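Local coordinates for NikO protein (Streptomyces tendae, PDB 4FQD) that acts as an enolpyruvyl transferase essential in nikkomycin biosynthesis, probably taking the enolpyruvyl group from phosphoenolpyruvate, at residues P190-A195 against H214-P219; K184-G189 against R361-E366; A298-L303 against R337-D342; H35-T40 against V259-D264. The protein carries 4 engineered substitutions. All coordinates share one frame; numbering follows the deposited sequence.

Contact 1 of 4, residues P190-A195 against H214-P219. With SO4 (sulfate ion), chain C.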
loop_
_atom_site.group_PDB
_atom_site.type_symbol
_atom_site.label_atom_id
_atom_site.label_comp_id
_atom_site.label_asym_id
_atom_site.label_seq_id
_atom_site.Cartn_x
_atom_site.Cartn_y
_atom_site.Cartn_z
ATOM N N PRO A 190 -14.138 3.350 -7.006
ATOM C CA PRO A 190 -15.484 3.232 -6.434
ATOM C C PRO A 190 -16.550 2.927 -7.489
ATOM O O PRO A 190 -17.641 2.476 -7.139
ATOM C CB PRO A 190 -15.721 4.615 -5.825
ATOM C CG PRO A 190 -14.900 5.530 -6.667
ATOM C CD PRO A 190 -13.674 4.748 -7.045
ATOM N N CYS A 191 -16.227 3.163 -8.759
ATOM C CA CYS A 191 -17.170 2.949 -9.854
ATOM C C CYS A 191 -16.905 1.622 -10.573
ATOM O O CYS A 191 -17.641 1.234 -11.480
ATOM C CB CYS A 191 -17.099 4.116 -10.846
ATOM S SG CYS A 191 -17.387 5.755 -10.112
ATOM N N TYR A 192 -15.854 0.928 -10.151
ATOM C CA TYR A 192 -15.409 -0.289 -10.823
ATOM C C TYR A 192 -16.458 -1.398 -10.750
ATOM O O TYR A 192 -16.981 -1.831 -11.777
ATOM C CB TYR A 192 -14.082 -0.764 -10.221
ATOM C CG TYR A 192 -13.365 -1.835 -11.016
ATOM C CD1 TYR A 192 -13.777 -2.187 -12.297
ATOM C CD2 TYR A 192 -12.275 -2.503 -10.476
ATOM C CE1 TYR A 192 -13.121 -3.171 -13.014
ATOM C CE2 TYR A 192 -11.615 -3.486 -11.182
ATOM C CZ TYR A 192 -12.039 -3.816 -12.449
ATOM O OH TYR A 192 -11.373 -4.797 -13.149
ATOM N N SER A 193 -16.764 -1.846 -9.539
ATOM C CA SER A 193 -17.647 -2.992 -9.346
ATOM C C SER A 193 -19.055 -2.760 -9.890
ATOM O O SER A 193 -19.644 -3.652 -10.497
ATOM C CB SER A 193 -17.706 -3.385 -7.867
ATOM O OG SER A 193 -18.329 -2.377 -7.094
ATOM N N GLY A 194 -19.587 -1.562 -9.674
ATOM C CA GLY A 194 -20.926 -1.231 -10.127
ATOM C C GLY A 194 -21.052 -1.203 -11.638
ATOM O O GLY A 194 -22.069 -1.623 -12.192
ATOM N N ALA A 195 -20.016 -0.708 -12.307
ATOM C CA ALA A 195 -20.013 -0.624 -13.763
ATOM C C ALA A 195 -19.995 -2.009 -14.401
ATOM O O ALA A 195 -20.620 -2.232 -15.437
ATOM C CB ALA A 195 -18.827 0.197 -14.245
ATOM N N HIS A 214 -11.120 -6.489 -18.488
ATOM C CA HIS A 214 -10.662 -6.279 -17.112
ATOM C C HIS A 214 -11.815 -6.142 -16.118
ATOM O O HIS A 214 -11.994 -5.084 -15.516
ATOM C CB HIS A 214 -9.756 -5.048 -17.023
ATOM C CG HIS A 214 -8.611 -5.064 -17.988
ATOM N ND1 HIS A 214 -8.580 -4.279 -19.118
ATOM C CD2 HIS A 214 -7.456 -5.773 -17.988
ATOM C CE1 HIS A 214 -7.456 -4.499 -19.774
ATOM N NE2 HIS A 214 -6.756 -5.403 -19.112
ATOM N N PRO A 215 -12.597 -7.216 -15.936
ATOM C CA PRO A 215 -13.791 -7.134 -15.088
ATOM C C PRO A 215 -13.484 -7.265 -13.598
ATOM O O PRO A 215 -12.409 -7.730 -13.216
ATOM C CB PRO A 215 -14.614 -8.334 -15.553
ATOM C CG PRO A 215 -13.586 -9.339 -15.944
ATOM C CD PRO A 215 -12.425 -8.561 -16.513
ATOM N N TYR A 216 -14.436 -6.842 -12.773
ATOM C CA TYR A 216 -14.375 -7.046 -11.331
ATOM C C TYR A 216 -14.459 -8.548 -11.081
ATOM O O TYR A 216 -15.190 -9.250 -11.780
ATOM C CB TYR A 216 -15.541 -6.314 -10.669
ATOM C CG TYR A 216 -15.463 -6.204 -9.164
ATOM C CD1 TYR A 216 -14.534 -5.369 -8.555
ATOM C CD2 TYR A 216 -16.340 -6.910 -8.354
ATOM C CE1 TYR A 216 -14.471 -5.258 -7.177
ATOM C CE2 TYR A 216 -16.287 -6.803 -6.979
ATOM C CZ TYR A 216 -15.351 -5.978 -6.397
ATOM O OH TYR A 216 -15.298 -5.875 -5.026
ATOM N N LEU A 217 -13.718 -9.045 -10.094
ATOM C CA LEU A 217 -13.512 -10.489 -9.967
ATOM C C LEU A 217 -14.045 -11.142 -8.690
ATOM O O LEU A 217 -13.969 -12.362 -8.542
ATOM C CB LEU A 217 -12.027 -10.818 -10.129
ATOM C CG LEU A 217 -11.419 -10.450 -11.484
ATOM C CD1 LEU A 217 -9.911 -10.639 -11.463
ATOM C CD2 LEU A 217 -12.056 -11.275 -12.596
ATOM N N LYS A 218 -14.574 -10.344 -7.771
ATOM C CA LYS A 218 -15.112 -10.882 -6.524
ATOM C C LYS A 218 -16.415 -11.644 -6.782
ATOM O O LYS A 218 -17.072 -11.410 -7.798
ATOM C CB LYS A 218 -15.330 -9.753 -5.514
ATOM C CG LYS A 218 -14.056 -9.012 -5.138
ATOM C CD LYS A 218 -13.009 -9.969 -4.590
ATOM C CE LYS A 218 -11.748 -9.237 -4.164
ATOM N NZ LYS A 218 -11.996 -8.309 -3.027
ATOM N N PRO A 219 -16.792 -12.563 -5.869
ATOM C CA PRO A 219 -18.042 -13.329 -5.998
ATOM C C PRO A 219 -19.254 -12.430 -6.209
ATOM O O PRO A 219 -20.279 -12.881 -6.721
ATOM C CB PRO A 219 -18.152 -14.037 -4.648
ATOM C CG PRO A 219 -16.751 -14.221 -4.223
ATOM C CD PRO A 219 -16.008 -13.002 -4.700
HETATM S S SO4 C . -21.122 -1.665 -5.378
HETATM O O1 SO4 C . -21.114 -2.391 -6.644
HETATM O O2 SO4 C . -22.435 -1.796 -4.750
HETATM O O3 SO4 C . -20.102 -2.224 -4.496
HETATM O O4 SO4 C . -20.835 -0.254 -5.623
#

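Contact 2 of 4, residues K184-G189 against R361-E366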
loop_
_atom_site.group_PDB
_atom_site.type_symbol
_atom_site.label_atom_id
_atom_site.label_comp_id
_atom_site.label_asym_id
_atom_site.label_seq_id
_atom_site.Cartn_x
_atom_site.Cartn_y
_atom_site.Cartn_z
ATOM N N LYS A 184 -5.706 2.981 -13.084
ATOM C CA LYS A 184 -5.722 1.940 -14.108
ATOM C C LYS A 184 -4.751 0.806 -13.794
ATOM O O LYS A 184 -5.060 -0.364 -14.019
ATOM C CB LYS A 184 -5.379 2.537 -15.475
ATOM C CG LYS A 184 -6.117 3.824 -15.804
ATOM C CD LYS A 184 -7.419 3.572 -16.540
ATOM C CE LYS A 184 -8.082 4.890 -16.910
ATOM N NZ LYS A 184 -9.315 4.709 -17.724
ATOM N N ALA A 185 -3.577 1.159 -13.283
ATOM C CA ALA A 185 -2.548 0.174 -12.973
ATOM C C ALA A 185 -2.950 -0.688 -11.784
ATOM O O ALA A 185 -2.739 -1.903 -11.780
ATOM C CB ALA A 185 -1.216 0.858 -12.708
ATOM N N LEU A 186 -3.533 -0.052 -10.774
ATOM C CA LEU A 186 -3.967 -0.756 -9.577
ATOM C C LEU A 186 -5.291 -1.469 -9.833
ATOM O O LEU A 186 -5.661 -2.391 -9.103
ATOM C CB LEU A 186 -4.114 0.224 -8.411
ATOM C CG LEU A 186 -4.109 -0.374 -7.003
ATOM C CD1 LEU A 186 -2.727 -0.914 -6.662
ATOM C CD2 LEU A 186 -4.556 0.654 -5.975
ATOM N N MET A 187 -5.988 -1.035 -10.882
ATOM C CA MET A 187 -7.315 -1.544 -11.222
ATOM C C MET A 187 -8.271 -1.410 -10.043
ATOM O O MET A 187 -8.878 -2.387 -9.608
ATOM C CB MET A 187 -7.249 -3.001 -11.689
ATOM C CG MET A 187 -6.403 -3.221 -12.930
ATOM S SD MET A 187 -6.579 -4.895 -13.573
ATOM C CE MET A 187 -5.524 -4.821 -15.014
ATOM N N SER A 188 -8.394 -0.192 -9.528
ATOM C CA SER A 188 -9.223 0.057 -8.355
ATOM C C SER A 188 -10.003 1.361 -8.484
ATOM O O SER A 188 -9.519 2.335 -9.060
ATOM C CB SER A 188 -8.363 0.080 -7.089
ATOM O OG SER A 188 -9.156 0.286 -5.935
ATOM N N GLY A 189 -11.215 1.370 -7.940
ATOM C CA GLY A 189 -12.059 2.548 -7.981
ATOM C C GLY A 189 -13.443 2.284 -7.422
ATOM O O GLY A 189 -13.886 1.136 -7.368
ATOM N N ARG A 361 -4.117 1.846 3.616
ATOM C CA ARG A 361 -4.424 2.782 2.543
ATOM C C ARG A 361 -5.724 2.419 1.839
ATOM O O ARG A 361 -5.923 1.276 1.427
ATOM C CB ARG A 361 -3.283 2.836 1.527
ATOM C CG ARG A 361 -3.386 4.002 0.561
ATOM C CD ARG A 361 -2.260 3.975 -0.450
ATOM N NE ARG A 361 -1.894 5.317 -0.889
ATOM C CZ ARG A 361 -0.895 6.023 -0.372
ATOM N NH1 ARG A 361 -0.155 5.512 0.600
ATOM N NH2 ARG A 361 -0.632 7.238 -0.830
ATOM N N GLU A 362 -6.604 3.404 1.702
ATOM C CA GLU A 362 -7.885 3.211 1.038
ATOM C C GLU A 362 -7.798 3.603 -0.433
ATOM O O GLU A 362 -7.473 4.745 -0.760
ATOM C CB GLU A 362 -8.965 4.038 1.735
ATOM C CG GLU A 362 -10.297 4.041 1.018
ATOM C CD GLU A 362 -10.962 2.682 1.020
ATOM O OE1 GLU A 362 -11.175 2.125 2.117
ATOM O OE2 GLU A 362 -11.266 2.169 -0.077
ATOM N N ALA A 363 -8.093 2.657 -1.319
ATOM C CA ALA A 363 -8.008 2.909 -2.754
ATOM C C ALA A 363 -9.320 2.615 -3.477
ATOM O O ALA A 363 -9.333 2.398 -4.689
ATOM C CB ALA A 363 -6.871 2.109 -3.369
ATOM N N VAL A 364 -10.419 2.603 -2.730
ATOM C CA VAL A 364 -11.741 2.409 -3.317
ATOM C C VAL A 364 -12.700 3.508 -2.869
ATOM O O VAL A 364 -13.060 4.386 -3.652
ATOM C CB VAL A 364 -12.339 1.032 -2.954
ATOM C CG1 VAL A 364 -13.718 0.870 -3.576
ATOM C CG2 VAL A 364 -11.414 -0.087 -3.405
ATOM N N TRP A 365 -13.105 3.458 -1.603
ATOM C CA TRP A 365 -14.042 4.438 -1.064
ATOM C C TRP A 365 -13.348 5.488 -0.207
ATOM O O TRP A 365 -13.152 5.295 0.992
ATOM C CB TRP A 365 -15.150 3.754 -0.262
ATOM C CG TRP A 365 -16.092 2.969 -1.111
ATOM C CD1 TRP A 365 -16.228 1.611 -1.146
ATOM C CD2 TRP A 365 -17.024 3.490 -2.066
ATOM N NE1 TRP A 365 -17.194 1.256 -2.056
ATOM C CE2 TRP A 365 -17.697 2.391 -2.635
ATOM C CE3 TRP A 365 -17.358 4.780 -2.491
ATOM C CZ2 TRP A 365 -18.684 2.542 -3.608
ATOM C CZ3 TRP A 365 -18.338 4.928 -3.456
ATOM C CH2 TRP A 365 -18.989 3.815 -4.005
ATOM N N GLU A 366 -12.990 6.598 -0.839
ATOM C CA GLU A 366 -12.365 7.720 -0.159
ATOM C C GLU A 366 -13.175 8.177 1.049
ATOM O O GLU A 366 -14.405 8.148 1.024
ATOM C CB GLU A 366 -12.227 8.882 -1.136
ATOM C CG GLU A 366 -11.320 9.983 -0.658
ATOM C CD GLU A 366 -9.869 9.550 -0.544
ATOM O OE1 GLU A 366 -9.441 8.623 -1.270
ATOM O OE2 GLU A 366 -9.157 10.153 0.283
#

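Contact 3 of 4, residues A298-L303 against R337-D342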
loop_
_atom_site.group_PDB
_atom_site.type_symbol
_atom_site.label_atom_id
_atom_site.label_comp_id
_atom_site.label_asym_id
_atom_site.label_seq_id
_atom_site.Cartn_x
_atom_site.Cartn_y
_atom_site.Cartn_z
ATOM N N ALA A 298 -8.976 -14.192 0.122
ATOM C CA ALA A 298 -7.541 -14.480 0.051
ATOM C C ALA A 298 -6.617 -13.293 0.381
ATOM O O ALA A 298 -5.618 -13.479 1.076
ATOM C CB ALA A 298 -7.176 -15.096 -1.304
ATOM N N PRO A 299 -6.930 -12.080 -0.122
ATOM C CA PRO A 299 -6.101 -10.944 0.298
ATOM C C PRO A 299 -6.190 -10.694 1.802
ATOM O O PRO A 299 -5.174 -10.402 2.436
ATOM C CB PRO A 299 -6.715 -9.765 -0.462
ATOM C CG PRO A 299 -7.345 -10.378 -1.656
ATOM C CD PRO A 299 -7.878 -11.695 -1.185
ATOM N N GLU A 300 -7.392 -10.813 2.358
ATOM C CA GLU A 300 -7.594 -10.646 3.793
ATOM C C GLU A 300 -6.859 -11.715 4.596
ATOM O O GLU A 300 -6.252 -11.420 5.626
ATOM C CB GLU A 300 -9.086 -10.672 4.139
ATOM C CG GLU A 300 -9.819 -9.361 3.900
ATOM C CD GLU A 300 -10.203 -9.150 2.448
ATOM O OE1 GLU A 300 -9.876 -10.015 1.608
ATOM O OE2 GLU A 300 -10.836 -8.115 2.149
ATOM N N PHE A 301 -6.916 -12.956 4.121
ATOM C CA PHE A 301 -6.291 -14.072 4.826
ATOM C C PHE A 301 -4.769 -14.045 4.742
ATOM O O PHE A 301 -4.083 -14.561 5.625
ATOM C CB PHE A 301 -6.841 -15.409 4.322
ATOM C CG PHE A 301 -8.055 -15.879 5.068
ATOM C CD1 PHE A 301 -9.297 -15.316 4.823
ATOM C CD2 PHE A 301 -7.954 -16.878 6.023
ATOM C CE1 PHE A 301 -10.415 -15.743 5.512
ATOM C CE2 PHE A 301 -9.068 -17.309 6.715
ATOM C CZ PHE A 301 -10.301 -16.742 6.459
ATOM N N ASP A 302 -4.241 -13.444 3.682
ATOM C CA ASP A 302 -2.801 -13.268 3.561
ATOM C C ASP A 302 -2.321 -12.285 4.622
ATOM O O ASP A 302 -1.232 -12.433 5.174
ATOM C CB ASP A 302 -2.425 -12.773 2.165
ATOM C CG ASP A 302 -0.946 -12.469 2.035
ATOM O OD1 ASP A 302 -0.136 -13.418 2.091
ATOM O OD2 ASP A 302 -0.592 -11.282 1.874
ATOM N N LEU A 303 -3.149 -11.284 4.905
ATOM C CA LEU A 303 -2.856 -10.322 5.959
ATOM C C LEU A 303 -2.934 -10.975 7.332
ATOM O O LEU A 303 -2.067 -10.761 8.176
ATOM C CB LEU A 303 -3.818 -9.138 5.889
ATOM C CG LEU A 303 -3.581 -8.140 4.758
ATOM C CD1 LEU A 303 -4.646 -7.061 4.781
ATOM C CD2 LEU A 303 -2.194 -7.529 4.872
ATOM N N ARG A 337 -9.185 -5.262 -6.592
ATOM C CA ARG A 337 -8.645 -6.599 -6.810
ATOM C C ARG A 337 -7.739 -7.015 -5.657
ATOM O O ARG A 337 -6.744 -7.712 -5.853
ATOM C CB ARG A 337 -7.895 -6.672 -8.139
ATOM C CG ARG A 337 -8.780 -6.449 -9.350
ATOM C CD ARG A 337 -8.102 -6.923 -10.619
ATOM N NE ARG A 337 -9.010 -6.890 -11.761
ATOM C CZ ARG A 337 -8.754 -7.460 -12.932
ATOM N NH1 ARG A 337 -7.616 -8.113 -13.119
ATOM N NH2 ARG A 337 -9.639 -7.380 -13.917
ATOM N N GLY A 338 -8.095 -6.581 -4.453
ATOM C CA GLY A 338 -7.351 -6.935 -3.261
ATOM C C GLY A 338 -8.245 -6.976 -2.038
ATOM O O GLY A 338 -9.360 -7.496 -2.091
ATOM N N VAL A 339 -7.753 -6.422 -0.935
ATOM C CA VAL A 339 -8.505 -6.387 0.312
ATOM C C VAL A 339 -9.746 -5.509 0.182
ATOM O O VAL A 339 -9.672 -4.391 -0.328
ATOM C CB VAL A 339 -7.637 -5.863 1.470
ATOM C CG1 VAL A 339 -8.432 -5.836 2.767
ATOM C CG2 VAL A 339 -6.394 -6.720 1.622
ATOM N N PHE A 340 -10.882 -6.026 0.640
ATOM C CA PHE A 340 -12.130 -5.272 0.627
ATOM C C PHE A 340 -12.024 -3.999 1.455
ATOM O O PHE A 340 -11.259 -3.930 2.416
ATOM C CB PHE A 340 -13.285 -6.125 1.155
ATOM C CG PHE A 340 -13.906 -7.013 0.120
ATOM C CD1 PHE A 340 -14.728 -6.483 -0.861
ATOM C CD2 PHE A 340 -13.684 -8.381 0.136
ATOM C CE1 PHE A 340 -15.307 -7.297 -1.812
ATOM C CE2 PHE A 340 -14.262 -9.199 -0.813
ATOM C CZ PHE A 340 -15.076 -8.657 -1.788
ATOM N N SER A 341 -12.802 -2.993 1.077
ATOM C CA SER A 341 -12.827 -1.736 1.804
ATOM C C SER A 341 -13.544 -1.916 3.140
ATOM O O SER A 341 -13.236 -1.239 4.120
ATOM C CB SER A 341 -13.521 -0.661 0.968
ATOM O OG SER A 341 -13.263 0.631 1.486
ATOM N N ASP A 342 -14.496 -2.842 3.167
ATOM C CA ASP A 342 -15.275 -3.117 4.371
ATOM C C ASP A 342 -14.493 -3.948 5.383
ATOM O O ASP A 342 -14.851 -4.002 6.560
ATOM C CB ASP A 342 -16.579 -3.831 4.013
ATOM C CG ASP A 342 -17.552 -2.933 3.279
ATOM O OD1 ASP A 342 -17.600 -1.726 3.594
ATOM O OD2 ASP A 342 -18.271 -3.431 2.387
#

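Contact 4 of 4, residues H35-T40 against V259-D264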
loop_
_atom_site.group_PDB
_atom_site.type_symbol
_atom_site.label_atom_id
_atom_site.label_comp_id
_atom_site.label_asym_id
_atom_site.label_seq_id
_atom_site.Cartn_x
_atom_site.Cartn_y
_atom_site.Cartn_z
ATOM N N HIS A 35 -24.205 -8.637 -1.003
ATOM C CA HIS A 35 -23.934 -8.106 -2.334
ATOM C C HIS A 35 -24.246 -9.115 -3.440
ATOM O O HIS A 35 -24.652 -8.733 -4.537
ATOM C CB HIS A 35 -22.490 -7.609 -2.422
ATOM C CG HIS A 35 -22.185 -6.486 -1.481
ATOM N ND1 HIS A 35 -21.089 -6.491 -0.642
ATOM C CD2 HIS A 35 -22.833 -5.321 -1.241
ATOM C CE1 HIS A 35 -21.078 -5.382 0.072
ATOM N NE2 HIS A 35 -22.124 -4.652 -0.273
ATOM N N SER A 36 -24.062 -10.399 -3.146
ATOM C CA SER A 36 -24.418 -11.454 -4.091
ATOM C C SER A 36 -25.932 -11.567 -4.210
ATOM O O SER A 36 -26.461 -11.880 -5.276
ATOM C CB SER A 36 -23.832 -12.797 -3.658
ATOM O OG SER A 36 -22.428 -12.820 -3.829
ATOM N N LEU A 37 -26.618 -11.317 -3.099
ATOM C CA LEU A 37 -28.073 -11.310 -3.080
ATOM C C LEU A 37 -28.617 -10.249 -4.029
ATOM O O LEU A 37 -29.552 -10.501 -4.785
ATOM C CB LEU A 37 -28.580 -11.050 -1.662
ATOM C CG LEU A 37 -30.063 -10.706 -1.525
ATOM C CD1 LEU A 37 -30.937 -11.845 -2.017
ATOM C CD2 LEU A 37 -30.387 -10.367 -0.087
ATOM N N VAL A 38 -28.018 -9.065 -3.980
ATOM C CA VAL A 38 -28.418 -7.959 -4.843
ATOM C C VAL A 38 -28.256 -8.313 -6.318
ATOM O O VAL A 38 -29.180 -8.133 -7.112
ATOM C CB VAL A 38 -27.605 -6.685 -4.535
ATOM C CG1 VAL A 38 -27.803 -5.644 -5.626
ATOM C CG2 VAL A 38 -27.990 -6.127 -3.170
ATOM N N THR A 39 -27.084 -8.827 -6.677
ATOM C CA THR A 39 -26.782 -9.147 -8.068
ATOM C C THR A 39 -27.588 -10.337 -8.587
ATOM O O THR A 39 -27.929 -10.394 -9.767
ATOM C CB THR A 39 -25.280 -9.411 -8.275
ATOM O OG1 THR A 39 -24.835 -10.407 -7.347
ATOM C CG2 THR A 39 -24.483 -8.136 -8.061
ATOM N N THR A 40 -27.890 -11.284 -7.704
ATOM C CA THR A 40 -28.701 -12.437 -8.078
ATOM C C THR A 40 -30.140 -12.005 -8.344
ATOM O O THR A 40 -30.761 -12.435 -9.317
ATOM C CB THR A 40 -28.685 -13.522 -6.985
ATOM O OG1 THR A 40 -27.337 -13.943 -6.747
ATOM C CG2 THR A 40 -29.518 -14.723 -7.410
ATOM N N VAL A 259 -30.034 -21.457 -6.507
ATOM C CA VAL A 259 -28.712 -20.983 -6.115
ATOM C C VAL A 259 -28.570 -20.809 -4.602
ATOM O O VAL A 259 -29.441 -20.244 -3.941
ATOM C CB VAL A 259 -28.344 -19.667 -6.849
ATOM C CG1 VAL A 259 -29.414 -18.607 -6.629
ATOM C CG2 VAL A 259 -26.976 -19.165 -6.410
ATOM N N THR A 260 -27.469 -21.318 -4.060
ATOM C CA THR A 260 -27.153 -21.141 -2.649
ATOM C C THR A 260 -26.076 -20.073 -2.490
ATOM O O THR A 260 -24.943 -20.253 -2.938
ATOM C CB THR A 260 -26.661 -22.453 -2.017
ATOM O OG1 THR A 260 -27.646 -23.476 -2.212
ATOM C CG2 THR A 260 -26.415 -22.266 -0.529
ATOM N N LEU A 261 -26.436 -18.962 -1.855
ATOM C CA LEU A 261 -25.526 -17.830 -1.712
ATOM C C LEU A 261 -24.248 -18.174 -0.960
ATOM O O LEU A 261 -24.258 -18.963 -0.014
ATOM C CB LEU A 261 -26.220 -16.658 -1.013
ATOM C CG LEU A 261 -27.294 -15.911 -1.799
ATOM C CD1 LEU A 261 -27.810 -14.724 -0.999
ATOM C CD2 LEU A 261 -26.764 -15.463 -3.150
ATOM N N ILE A 262 -23.149 -17.573 -1.396
ATOM C CA ILE A 262 -21.885 -17.661 -0.683
ATOM C C ILE A 262 -22.044 -16.928 0.650
ATOM O O ILE A 262 -22.707 -15.891 0.710
ATOM C CB ILE A 262 -20.735 -17.051 -1.530
ATOM C CG1 ILE A 262 -19.379 -17.234 -0.850
ATOM C CG2 ILE A 262 -20.995 -15.582 -1.832
ATOM C CD1 ILE A 262 -18.214 -16.798 -1.712
ATOM N N PRO A 263 -21.483 -17.491 1.733
ATOM C CA PRO A 263 -21.537 -16.830 3.042
ATOM C C PRO A 263 -21.003 -15.403 2.976
ATOM O O PRO A 263 -20.060 -15.138 2.228
ATOM C CB PRO A 263 -20.625 -17.700 3.903
ATOM C CG PRO A 263 -20.764 -19.058 3.311
ATOM C CD PRO A 263 -20.905 -18.844 1.827
ATOM N N ASP A 264 -21.614 -14.500 3.740
ATOM C CA ASP A 264 -21.250 -13.087 3.714
ATOM C C ASP A 264 -19.773 -12.894 4.038
ATOM O O ASP A 264 -19.312 -13.258 5.119
ATOM C CB ASP A 264 -22.121 -12.287 4.685
ATOM C CG ASP A 264 -22.040 -10.792 4.446
ATOM O OD1 ASP A 264 -21.057 -10.166 4.896
ATOM O OD2 ASP A 264 -22.964 -10.240 3.811
#

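Contact 1 of 4, residues P190-A195 against H214-P219
Tyr192 and Ser193, in the first turn of helix 192-204, pack against His214 to Tyr216 of the loop that leads from strand 209-213 into helix 219-231. Two ring contacts carry the packing. The Tyr216 ring turns its edge to a face of Tyr192, with centroids 5.8 Å apart and planes at 82°, a T-shaped pair. Its nearest approach is Tyr216 CD1 to Tyr192 CD2, 4.1 Å. On a face of Tyr216 itself lies Ser193 CB, 3.5 Å from the ring centroid and on the ring normal, a centred CH-pi contact. CG of Tyr216 is anti to its backbone N (chi1 -168°), which sets CG 3.8 Å from Ser193 CB. An alanine in place of Tyr216 would probably open a gap beside Ser193 CB and leave the Tyr192 face without its edge partner. The far end of Tyr192 is polar: OH gives a very short hydrogen bond to His214 O, 2.5 Å, in the plane of the ring, and also pairs with Arg337 NH2. Ser193 OG faces elsewhere, donating to O1 of a sulfate ion, 2.8 Å, which Lys197 also binds. A helix start packed on the loop between the next strand and helix fits the beta/alpha inverse barrel of this enolpyruvyl transferase.

Contact 2 of 4, residues K184-G189 against R361-E366
Ser188 OG is held by two backbone groups: it donates to Ala363 O at a very short 2.5 Å and is also bonded to Ser336 N. This joins loop 184-189 to segment 361-366, which continues from strand 356-362, and so links two different sheets of the two-domain inverse alpha/beta barrel typical of the EPSP synthase family. OG stands anti to the backbone N of Ser188 (chi1 -178°), on a CB that already points toward 361-366. Ser336 also bonds Gly189 N through its own hydroxyl, adding a second tie from the same neighbouring loop. Val364 CG2 approaches Ser188 OG to 3.4 Å, and its other methyl, CG1, lies 3.8 Å from Gly189 O. Beside Ser188, Leu186 CD2 meets Ala363 CB at 3.8 Å. Leu186 also packs on Arg361 of the second subunit, and Lys184 N bonds Asp385 of that subunit, placing the contact at the dimer interface. The turn that presents Ser188 is a G1 beta bulge, Met187 and Ser188 both facing Asn183. Across from it, the turn at 362-365 is fixed by one carboxylate oxygen, Glu362 OE2, whose anti lone pair receives Val364 N at 2.8 Å. Trp365 N reaches the same OE2 at 2.7 Å from above the carboxylate plane, 52° out of it.

Contact 3 of 4, residues A298-L303 against R337-D342
Val339 packs against three residues of helix 298-307, joining that helix to the loop between strand 331-334 and helix 344-351 within the inverse alpha/beta barrel. The tight part is apolar. Leu303 CD1 and Val339 CG2 come tip to tip at 3.6 Å, while Pro299 CB touches the same methyl at 3.7 Å. The proline ring also lies on the loop backbone, its CG 3.5 Å from Gly338 C. Phe332 and Leu347 close round Leu303 and Val339 from the neighbouring strand and helix. Ala298 and Asp302, by contrast, are on the solvent side of the helix and touch none of this loop; Asp302 forms a salt bridge with Arg306. Glu300 supplies the hydrogen bond across the contact. Its chain bends at chi2 (81°), which carries CD back over Val339, and OE2 receives Phe340 N at 2.6 Å with an N-H...O angle of 156°. Ser343 OG bonds the same oxygen. Replacing Glu300 by alanine would probably leave Phe340 N and Ser343 OG without this shared oxygen and open a gap beside Val339 CG1. Phe340 N meets OE2 on the syn side, 28° out of the carboxylate plane, and the same oxygen is 3.3 Å from Phe340 CB.

Contact 4 of 4, residues H35-T40 against V259-D264
Leu261 points toward helix 34-44 from the segment that follows strand 257-260, and tracing it outward maps most of the contact. No atom of 35-40 comes within 4.2 Å of its CB or CG; chi1 (-71°) sets CG beside the backbone N, and the touching is left to the two methyls. CD1 rests on Leu37, 3.8 Å from its CB, whereas CD2 settles between Ser36 and Thr40, one helical turn apart: it lies 4.0 Å from Ser36 CB and 3.9 Å from Thr40 OG1. Ile53 of the adjacent strand 50-54 also packs on Leu261, Leu37 and Thr40, which ties the helix to the sheet. Smaller contacts extend the patch at both ends. Thr40 CG2 and Val259 CG1 meet at 4.0 Å as their side chains run past each other in opposite directions, and Ile262 CG2 comes 3.7 Å from Ser36 OG.

No hydrogen bond crosses between the segments, and the hydroxyl of Thr40 turns back to its own helix. OG1 donates to Ser36 O at 2.7 Å, from 36° above the carbonyl plane, while Thr40 N reaches that oxygen from the opposite face. Farther along, Asp264 is the N-cap of helix 265-278: OD1 takes Glu267 N, and OD2 bonds Lys34 N, just before 35-40. Helix 34-44, packed through Ser36, Leu37 and Thr40 on Val259 and on the residues that leave strand 257-260, beside the parallel strand 50-54, is consistent with the inverse alpha/beta barrel, whose helices lie inside a shell of sheets.

Along the chain, contact 4 spans the longest separation and encloses contact 1; contact 2 encloses contacts 1 and 3, and its segments alternate with those of contact 4. The centres of contacts 1, 2 and 3 lie 11 to 15 Å apart, and contact 4 is about 15 Å from contact 1, centre to centre. Contacts 2 and 4 are farthest apart, centres about 24 Å, with no atoms touching. Helix 219-231 begins at the end of contact 1 and packs on the helix of contact 4. Arg337 and Ser341 of contact 3 bond Tyr192 of contact 1 and Glu362 of contact 2, so loops far apart in sequence meet across the two-domain fold.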